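Local atomic coordinates of FAD-binding oxidoreductase (Gulosibacter chungangensis, PDB entry 7PBI), a protein that binds FAD, held covalently, and isoeugenol beside the flavin, and is probably an oxidoreductase of the vanillyl-alcohol-oxidase-like flavoprotein superfamily. Residues Val167-Tyr172 against His372-Gly377; Ala399-Pro404 against Gly474-His479. All coordinates share one frame; numbering follows the deposited sequence.

Contact 1. Residues Val167-Tyr172 against His372-Gly377; sequences VGYTPY and HELNTG. With FAD (flavin-adenine dinucleotide), chain K; H7Y (isoeugenol), chain L.
Thr170 and Asn375 bring the two backbones closest, their CA atoms 4.9 Å apart, where the irregular loop Val167-Tyr172 passes the last turn of helix 363-375. That turn closes in a Schellman motif with Gly377, at positive phi, as its C-prime residue. Thr170 lays its methyl CG2 on the helix end, 3.5 Å from Asn375 O, while OG1 accepts from Tyr172 N in an ST turn and also bonds Asp149. The Asn375 amide crosses the Tyr169 side chain with ring and amide planes 34° apart, OD1 lying 3.2 Å from Tyr169 CB; its ND2 is bonded to Thr323. Leu374 CD1 adds a looser apolar touch at Tyr169 CD2. With CG anti to the carbonyl carbon (chi1 -57°), the Tyr169 ring runs back toward the flavin, where OH donates to FAD O4 at 2.7 Å. Val167 grips the same pyrimidine end twice, its O accepting from FAD N3 at 3.0 Å and its N reaching FAD O2. A phenylalanine at Tyr169 would probably leave FAD O4 without its tyrosine donor. Donors at both flavin carbonyls are likely to draw electron density toward the pyrimidine; the loop thus joins cofactor recognition to packing on the C-terminal-domain helix.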
loop_
_atom_site.group_PDB
_atom_site.type_symbol
_atom_site.label_atom_id
_atom_site.label_comp_id
_atom_site.label_asym_id
_atom_site.label_seq_id
_atom_site.Cartn_x
_atom_site.Cartn_y
_atom_site.Cartn_z
ATOM N N VAL B 167 -3.313 -9.151 10.177
ATOM C CA VAL B 167 -3.327 -7.842 10.895
ATOM C C VAL B 167 -3.103 -8.054 12.395
ATOM O O VAL B 167 -3.452 -9.110 12.917
ATOM C CB VAL B 167 -4.635 -7.066 10.627
ATOM C CG1 VAL B 167 -4.731 -6.592 9.181
ATOM C CG2 VAL B 167 -5.859 -7.882 10.979
ATOM N N GLY B 168 -2.512 -7.055 13.044
ATOM C CA GLY B 168 -2.407 -6.967 14.507
ATOM C C GLY B 168 -3.343 -5.900 15.036
ATOM O O GLY B 168 -4.445 -5.747 14.476
ATOM N N TYR B 169 -2.923 -5.174 16.068
ATOM C CA TYR B 169 -3.831 -4.297 16.847
ATOM C C TYR B 169 -3.183 -2.998 17.325
ATOM O O TYR B 169 -3.876 -2.311 18.058
ATOM C CB TYR B 169 -4.342 -5.079 18.051
ATOM C CG TYR B 169 -5.033 -6.339 17.627
ATOM C CD1 TYR B 169 -6.313 -6.279 17.134
ATOM C CD2 TYR B 169 -4.391 -7.565 17.643
ATOM C CE1 TYR B 169 -6.971 -7.417 16.714
ATOM C CE2 TYR B 169 -5.034 -8.719 17.224
ATOM C CZ TYR B 169 -6.329 -8.638 16.749
ATOM O OH TYR B 169 -7.022 -9.725 16.313
ATOM N N THR B 170 -1.930 -2.700 16.974
ATOM C CA THR B 170 -1.271 -1.406 17.282
ATOM C C THR B 170 -1.602 -0.521 16.098
ATOM O O THR B 170 -2.308 -0.974 15.205
ATOM C CB THR B 170 0.229 -1.571 17.577
ATOM O OG1 THR B 170 1.008 -1.528 16.377
ATOM C CG2 THR B 170 0.524 -2.848 18.339
ATOM N N PRO B 171 -1.161 0.752 16.046
ATOM C CA PRO B 171 -1.318 1.540 14.825
ATOM C C PRO B 171 -0.599 0.924 13.615
ATOM O O PRO B 171 -0.916 1.287 12.512
ATOM C CB PRO B 171 -0.720 2.893 15.206
ATOM C CG PRO B 171 -0.923 2.956 16.703
ATOM C CD PRO B 171 -0.621 1.543 17.162
ATOM N N TYR B 172 0.316 -0.022 13.839
ATOM C CA TYR B 172 0.986 -0.809 12.769
ATOM C C TYR B 172 0.227 -2.120 12.511
ATOM O O TYR B 172 0.873 -3.131 12.139
ATOM C CB TYR B 172 2.449 -1.051 13.141
ATOM C CG TYR B 172 3.348 0.099 12.776
ATOM C CD1 TYR B 172 2.969 1.408 13.018
ATOM C CD2 TYR B 172 4.574 -0.115 12.183
ATOM C CE1 TYR B 172 3.785 2.473 12.681
ATOM C CE2 TYR B 172 5.410 0.939 11.856
ATOM C CZ TYR B 172 5.015 2.239 12.096
ATOM O OH TYR B 172 5.829 3.281 11.753
ATOM N N HIS B 372 -3.995 -5.382 26.452
ATOM C CA HIS B 372 -2.963 -4.361 26.733
ATOM C C HIS B 372 -1.611 -4.846 26.192
ATOM O O HIS B 372 -0.848 -4.017 25.648
ATOM C CB HIS B 372 -2.902 -4.042 28.219
ATOM C CG HIS B 372 -1.805 -3.089 28.526
ATOM N ND1 HIS B 372 -1.835 -1.781 28.083
ATOM C CD2 HIS B 372 -0.636 -3.259 29.180
ATOM C CE1 HIS B 372 -0.742 -1.168 28.474
ATOM N NE2 HIS B 372 0.013 -2.055 29.157
ATOM N N GLU B 373 -1.324 -6.139 26.334
ATOM C CA GLU B 373 -0.058 -6.750 25.858
ATOM C C GLU B 373 0.001 -6.649 24.325
ATOM O O GLU B 373 0.997 -6.067 23.815
ATOM C CB GLU B 373 0.072 -8.184 26.387
ATOM C CG GLU B 373 0.832 -8.272 27.706
ATOM C CD GLU B 373 0.953 -9.663 28.315
ATOM O OE1 GLU B 373 0.187 -10.574 27.902
ATOM O OE2 GLU B 373 1.829 -9.838 29.201
ATOM N N LEU B 374 -1.023 -7.150 23.610
ATOM C CA LEU B 374 -1.034 -7.163 22.116
ATOM C C LEU B 374 -0.878 -5.727 21.599
ATOM O O LEU B 374 0.014 -5.499 20.764
ATOM C CB LEU B 374 -2.321 -7.813 21.586
ATOM C CG LEU B 374 -2.460 -9.323 21.824
ATOM C CD1 LEU B 374 -3.718 -9.874 21.160
ATOM C CD2 LEU B 374 -1.229 -10.089 21.352
ATOM N N ASN B 375 -1.674 -4.803 22.144
ATOM C CA ASN B 375 -1.815 -3.395 21.691
ATOM C C ASN B 375 -0.545 -2.593 21.988
ATOM O O ASN B 375 -0.444 -1.473 21.461
ATOM C CB ASN B 375 -3.040 -2.720 22.313
ATOM C CG ASN B 375 -4.336 -3.348 21.851
ATOM O OD1 ASN B 375 -4.308 -4.332 21.113
ATOM N ND2 ASN B 375 -5.470 -2.795 22.260
ATOM N N THR B 376 0.379 -3.108 22.797
ATOM C CA THR B 376 1.650 -2.412 23.134
ATOM C C THR B 376 2.833 -3.217 22.588
ATOM O O THR B 376 3.980 -2.877 22.930
ATOM C CB THR B 376 1.725 -2.187 24.644
ATOM O OG1 THR B 376 1.480 -3.452 25.255
ATOM C CG2 THR B 376 0.685 -1.214 25.147
ATOM N N GLY B 377 2.552 -4.256 21.793
ATOM C CA GLY B 377 3.556 -5.028 21.038
ATOM C C GLY B 377 4.195 -6.129 21.863
ATOM O O GLY B 377 5.298 -6.572 21.515
HETATM P PA FAD K . 2.120 -19.426 7.355
HETATM O O1A FAD K . 1.314 -20.671 7.551
HETATM O O2A FAD K . 3.599 -19.602 7.373
HETATM O O5B FAD K . 1.697 -18.702 5.996
HETATM C C5B FAD K . 0.316 -18.634 5.589
HETATM C C4B FAD K . 0.252 -18.694 4.089
HETATM O O4B FAD K . 0.987 -17.575 3.525
HETATM C C3B FAD K . 0.884 -19.926 3.434
HETATM O O3B FAD K . -0.028 -21.010 3.347
HETATM C C2B FAD K . 1.227 -19.386 2.045
HETATM O O2B FAD K . 0.090 -19.318 1.212
HETATM C C1B FAD K . 1.720 -17.984 2.386
HETATM N N9A FAD K . 3.134 -17.912 2.713
HETATM C C8A FAD K . 3.674 -17.923 3.969
HETATM N N7A FAD K . 4.984 -17.857 3.972
HETATM C C5A FAD K . 5.321 -17.802 2.632
HETATM C C6A FAD K . 6.563 -17.722 1.988
HETATM N N6A FAD K . 7.726 -17.671 2.637
HETATM N N1A FAD K . 6.550 -17.698 0.634
HETATM C C2A FAD K . 5.369 -17.749 0.002
HETATM N N3A FAD K . 4.141 -17.809 0.511
HETATM C C4A FAD K . 4.189 -17.839 1.848
HETATM N N1 FAD K . -4.485 -14.044 12.038
HETATM C C2 FAD K . -4.270 -12.717 12.010
HETATM O O2 FAD K . -3.737 -12.185 11.034
HETATM N N3 FAD K . -4.588 -11.909 13.048
HETATM C C4 FAD K . -5.185 -12.378 14.183
HETATM O O4 FAD K . -5.436 -11.599 15.091
HETATM C C4X FAD K . -5.452 -13.771 14.250
HETATM N N5 FAD K . -6.030 -14.252 15.320
HETATM C C5X FAD K . -6.270 -15.596 15.355
HETATM C C6 FAD K . -6.878 -16.120 16.507
HETATM C C7 FAD K . -7.140 -17.461 16.633
HETATM C C7M FAD K . -7.792 -17.973 17.890
HETATM C C8 FAD K . -6.800 -18.333 15.576
HETATM C C8M FAD K . -7.099 -19.804 15.681
HETATM C C9 FAD K . -6.204 -17.840 14.440
HETATM C C9A FAD K . -5.922 -16.470 14.302
HETATM N N10 FAD K . -5.311 -15.924 13.169
HETATM C C10 FAD K . -5.054 -14.558 13.107
HETATM C "C1'" FAD K . -4.891 -16.800 12.051
HETATM C "C2'" FAD K . -3.446 -17.327 12.230
HETATM O "O2'" FAD K . -3.225 -17.751 13.590
HETATM C "C3'" FAD K . -2.351 -16.301 11.898
HETATM O "O3'" FAD K . -2.718 -15.488 10.794
HETATM C "C4'" FAD K . -0.969 -16.908 11.627
HETATM O "O4'" FAD K . 0.029 -15.898 11.779
HETATM C "C5'" FAD K . -0.809 -17.483 10.241
HETATM O "O5'" FAD K . 0.137 -18.586 10.295
HETATM P P FAD K . 1.689 -18.325 10.017
HETATM O O1P FAD K . 2.414 -19.534 10.519
HETATM O O2P FAD K . 2.093 -16.982 10.529
HETATM O O3P FAD K . 1.695 -18.301 8.412
HETATM C CAA H7Y L . -9.648 -13.076 17.182
HETATM C CAD H7Y L . -9.140 -12.615 15.839
HETATM C CAE H7Y L . -9.193 -13.587 14.651
HETATM C CAJ H7Y L . -8.723 -13.182 13.415
HETATM C CAH H7Y L . -8.439 -11.845 13.301
HETATM C CAF H7Y L . -8.524 -14.037 12.321
HETATM C CAG H7Y L . -8.030 -13.534 11.124
HETATM C CAK H7Y L . -7.737 -12.185 11.027
HETATM O OAC H7Y L . -7.240 -11.649 9.878
HETATM C CAL H7Y L . -7.947 -11.335 12.124
HETATM O OAI H7Y L . -7.654 -9.996 12.019
HETATM C CAB H7Y L . -7.741 -9.159 13.225
#

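Contact 2. Residues Ala399-Pro404 against Gly474-His479; sequences APVSAP and GIYRAH. With FAD (flavin-adenine dinucleotide), chain K; H7Y (isoeugenol), chain L.
Val401 and Gly474 form an antiparallel hydrogen-bonded pair in the eight-stranded antiparallel sheet of the C-terminal, FAD-linked-oxidase part of the chain, where strand 474-475 is one of the two outermost. Backbone bonding is sparse: Val401 N donates to Gly474 O at 2.8 Å. Pro400, lacking an N-H, sits opposite Ile475 as a non-hydrogen-bonded pair, and its CA makes a CA-H...O contact with Gly474 O at 3.4 Å. The backbone of Pro400 is also hydrogen-bonded to His440 of strand 438-447.

Packing and ring contacts gather round Tyr476. Ala399 CB touches Tyr476 CE1 at 3.9 Å and Val401 CG2 approaches CD1 obliquely, while Ala399 O lies in the ring plane at the edge, 3.5 Å from Tyr476 CD1. Arg477 CB rests over the centre of one face, and His439 meets the ring edge-to-face.

Polar contacts to the ligands come from Tyr476 and Arg477, mid-segment. Tyr476 OH and isoeugenol OAC lie 2.4 Å apart in the model, too short to take the length or proton direction literally. Arg477, extended with CG anti to N (chi1 -169°), spans to the cofactor: NH1 donates to FAD O2 at 3.2 Å, and NH2 bonds Asn89 and, at 2.8 Å, FAD O3'.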
loop_
_atom_site.group_PDB
_atom_site.type_symbol
_atom_site.label_atom_id
_atom_site.label_comp_id
_atom_site.label_asym_id
_atom_site.label_seq_id
_atom_site.Cartn_x
_atom_site.Cartn_y
_atom_site.Cartn_z
ATOM N N ALA B 399 -14.855 -14.218 7.494
ATOM C CA ALA B 399 -14.352 -12.855 7.777
ATOM C C ALA B 399 -14.737 -11.877 6.669
ATOM O O ALA B 399 -13.870 -11.436 5.918
ATOM C CB ALA B 399 -12.858 -12.915 7.961
ATOM N N PRO B 400 -16.023 -11.471 6.548
ATOM C CA PRO B 400 -16.410 -10.487 5.546
ATOM C C PRO B 400 -15.965 -9.070 5.920
ATOM O O PRO B 400 -15.754 -8.788 7.073
ATOM C CB PRO B 400 -17.934 -10.597 5.500
ATOM C CG PRO B 400 -18.312 -11.048 6.890
ATOM C CD PRO B 400 -17.169 -11.931 7.346
ATOM N N VAL B 401 -15.841 -8.225 4.903
ATOM C CA VAL B 401 -15.543 -6.771 5.029
ATOM C C VAL B 401 -16.743 -5.974 4.516
ATOM O O VAL B 401 -17.329 -6.363 3.486
ATOM C CB VAL B 401 -14.254 -6.422 4.273
ATOM C CG1 VAL B 401 -14.119 -4.929 4.009
ATOM C CG2 VAL B 401 -13.058 -6.954 5.038
ATOM N N SER B 402 -17.097 -4.906 5.224
ATOM C CA SER B 402 -18.301 -4.096 4.925
ATOM C C SER B 402 -18.063 -2.635 5.290
ATOM O O SER B 402 -17.063 -2.331 5.958
ATOM C CB SER B 402 -19.511 -4.647 5.631
ATOM O OG SER B 402 -19.405 -4.497 7.038
ATOM N N ALA B 403 -18.963 -1.773 4.826
ATOM C CA ALA B 403 -19.005 -0.336 5.168
ATOM C C ALA B 403 -19.286 -0.235 6.660
ATOM O O ALA B 403 -20.215 -0.879 7.136
ATOM C CB ALA B 403 -20.066 0.356 4.351
ATOM N N PRO B 404 -18.486 0.539 7.432
ATOM C CA PRO B 404 -18.596 0.576 8.887
ATOM C C PRO B 404 -19.895 1.317 9.217
ATOM O O PRO B 404 -19.992 2.503 9.031
ATOM C CB PRO B 404 -17.353 1.332 9.364
ATOM C CG PRO B 404 -17.032 2.239 8.196
ATOM C CD PRO B 404 -17.473 1.487 6.950
ATOM N N GLY B 474 -17.998 -9.023 1.285
ATOM C CA GLY B 474 -16.969 -9.844 0.627
ATOM C C GLY B 474 -15.927 -10.316 1.618
ATOM O O GLY B 474 -15.488 -9.500 2.447
ATOM N N ILE B 475 -15.556 -11.594 1.535
ATOM C CA ILE B 475 -14.486 -12.217 2.365
ATOM C C ILE B 475 -13.140 -11.847 1.735
ATOM O O ILE B 475 -12.997 -11.956 0.502
ATOM C CB ILE B 475 -14.693 -13.744 2.461
ATOM C CG1 ILE B 475 -15.947 -14.099 3.262
ATOM C CG2 ILE B 475 -13.462 -14.434 3.020
ATOM C CD1 ILE B 475 -17.173 -14.300 2.405
ATOM N N TYR B 476 -12.180 -11.435 2.555
ATOM C CA TYR B 476 -10.815 -11.058 2.111
ATOM C C TYR B 476 -9.822 -12.187 2.425
ATOM O O TYR B 476 -8.646 -12.088 2.043
ATOM C CB TYR B 476 -10.397 -9.752 2.791
ATOM C CG TYR B 476 -9.794 -9.974 4.149
ATOM C CD1 TYR B 476 -10.528 -10.565 5.165
ATOM C CD2 TYR B 476 -8.463 -9.680 4.386
ATOM C CE1 TYR B 476 -9.965 -10.822 6.403
ATOM C CE2 TYR B 476 -7.885 -9.922 5.619
ATOM C CZ TYR B 476 -8.637 -10.497 6.627
ATOM O OH TYR B 476 -8.031 -10.741 7.823
ATOM N N ARG B 477 -10.256 -13.218 3.147
ATOM C CA ARG B 477 -9.378 -14.337 3.558
ATOM C C ARG B 477 -10.249 -15.551 3.874
ATOM O O ARG B 477 -11.246 -15.389 4.597
ATOM C CB ARG B 477 -8.548 -13.877 4.754
ATOM C CG ARG B 477 -7.415 -14.813 5.138
ATOM C CD ARG B 477 -6.666 -14.200 6.295
ATOM N NE ARG B 477 -5.731 -15.124 6.899
ATOM C CZ ARG B 477 -4.908 -14.810 7.891
ATOM N NH1 ARG B 477 -4.911 -13.590 8.396
ATOM N NH2 ARG B 477 -4.078 -15.711 8.372
ATOM N N ALA B 478 -9.893 -16.721 3.338
ATOM C CA ALA B 478 -10.719 -17.945 3.422
ATOM C C ALA B 478 -9.834 -19.191 3.472
ATOM O O ALA B 478 -8.733 -19.190 2.919
ATOM C CB ALA B 478 -11.680 -17.999 2.257
ATOM N N HIS B 479 -10.339 -20.217 4.138
ATOM C CA HIS B 479 -9.769 -21.582 4.209
ATOM C C HIS B 479 -9.662 -22.170 2.806
ATOM O O HIS B 479 -10.505 -21.811 1.957
ATOM C CB HIS B 479 -10.665 -22.450 5.100
ATOM C CG HIS B 479 -10.082 -23.775 5.458
ATOM N ND1 HIS B 479 -10.138 -24.864 4.601
ATOM C CD2 HIS B 479 -9.461 -24.199 6.582
ATOM C CE1 HIS B 479 -9.567 -25.894 5.182
ATOM N NE2 HIS B 479 -9.133 -25.509 6.394
HETATM P PA FAD K . 2.120 -19.426 7.355
HETATM O O1A FAD K . 1.314 -20.671 7.551
HETATM O O2A FAD K . 3.599 -19.602 7.373
HETATM O O5B FAD K . 1.697 -18.702 5.996
HETATM C C5B FAD K . 0.316 -18.634 5.589
HETATM C C4B FAD K . 0.252 -18.694 4.089
HETATM O O4B FAD K . 0.987 -17.575 3.525
HETATM C C3B FAD K . 0.884 -19.926 3.434
HETATM O O3B FAD K . -0.028 -21.010 3.347
HETATM C C2B FAD K . 1.227 -19.386 2.045
HETATM O O2B FAD K . 0.090 -19.318 1.212
HETATM C C1B FAD K . 1.720 -17.984 2.386
HETATM N N9A FAD K . 3.134 -17.912 2.713
HETATM C C8A FAD K . 3.674 -17.923 3.969
HETATM N N7A FAD K . 4.984 -17.857 3.972
HETATM C C5A FAD K . 5.321 -17.802 2.632
HETATM C C6A FAD K . 6.563 -17.722 1.988
HETATM N N6A FAD K . 7.726 -17.671 2.637
HETATM N N1A FAD K . 6.550 -17.698 0.634
HETATM C C2A FAD K . 5.369 -17.749 0.002
HETATM N N3A FAD K . 4.141 -17.809 0.511
HETATM C C4A FAD K . 4.189 -17.839 1.848
HETATM N N1 FAD K . -4.485 -14.044 12.038
HETATM C C2 FAD K . -4.270 -12.717 12.010
HETATM O O2 FAD K . -3.737 -12.185 11.034
HETATM N N3 FAD K . -4.588 -11.909 13.048
HETATM C C4 FAD K . -5.185 -12.378 14.183
HETATM O O4 FAD K . -5.436 -11.599 15.091
HETATM C C4X FAD K . -5.452 -13.771 14.250
HETATM N N5 FAD K . -6.030 -14.252 15.320
HETATM C C5X FAD K . -6.270 -15.596 15.355
HETATM C C6 FAD K . -6.878 -16.120 16.507
HETATM C C7 FAD K . -7.140 -17.461 16.633
HETATM C C7M FAD K . -7.792 -17.973 17.890
HETATM C C8 FAD K . -6.800 -18.333 15.576
HETATM C C8M FAD K . -7.099 -19.804 15.681
HETATM C C9 FAD K . -6.204 -17.840 14.440
HETATM C C9A FAD K . -5.922 -16.470 14.302
HETATM N N10 FAD K . -5.311 -15.924 13.169
HETATM C C10 FAD K . -5.054 -14.558 13.107
HETATM C "C1'" FAD K . -4.891 -16.800 12.051
HETATM C "C2'" FAD K . -3.446 -17.327 12.230
HETATM O "O2'" FAD K . -3.225 -17.751 13.590
HETATM C "C3'" FAD K . -2.351 -16.301 11.898
HETATM O "O3'" FAD K . -2.718 -15.488 10.794
HETATM C "C4'" FAD K . -0.969 -16.908 11.627
HETATM O "O4'" FAD K . 0.029 -15.898 11.779
HETATM C "C5'" FAD K . -0.809 -17.483 10.241
HETATM O "O5'" FAD K . 0.137 -18.586 10.295
HETATM P P FAD K . 1.689 -18.325 10.017
HETATM O O1P FAD K . 2.414 -19.534 10.519
HETATM O O2P FAD K . 2.093 -16.982 10.529
HETATM O O3P FAD K . 1.695 -18.301 8.412
HETATM C CAA H7Y L . -9.648 -13.076 17.182
HETATM C CAD H7Y L . -9.140 -12.615 15.839
HETATM C CAE H7Y L . -9.193 -13.587 14.651
HETATM C CAJ H7Y L . -8.723 -13.182 13.415
HETATM C CAH H7Y L . -8.439 -11.845 13.301
HETATM C CAF H7Y L . -8.524 -14.037 12.321
HETATM C CAG H7Y L . -8.030 -13.534 11.124
HETATM C CAK H7Y L . -7.737 -12.185 11.027
HETATM O OAC H7Y L . -7.240 -11.649 9.878
HETATM C CAL H7Y L . -7.947 -11.335 12.124
HETATM O OAI H7Y L . -7.654 -9.996 12.019
HETATM C CAB H7Y L . -7.741 -9.159 13.225
#

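Both contacts are buried, and each brings a different wall to the same flavin and isoeugenol; their centres are about 21 Å apart, their nearest atoms about 5 Å. Helix 363-375 of contact 1 and strand 393-402 of contact 2 follow one another in the chain. Contact 1 joins the FAD-binding region to the C-terminal one by van der Waals contact, loop side chains against side chains and main-chain carbonyls of the helix end, whereas contact 2 lies within the C-terminal region and carries a backbone sheet bond. They converge at FAD O2, which takes a main-chain N-H from 167-172 and a guanidinium N-H from 474-479. The second subunit approaches both: its Arg436 bonds Tyr172 OH, its Tyr208 packs on Val401.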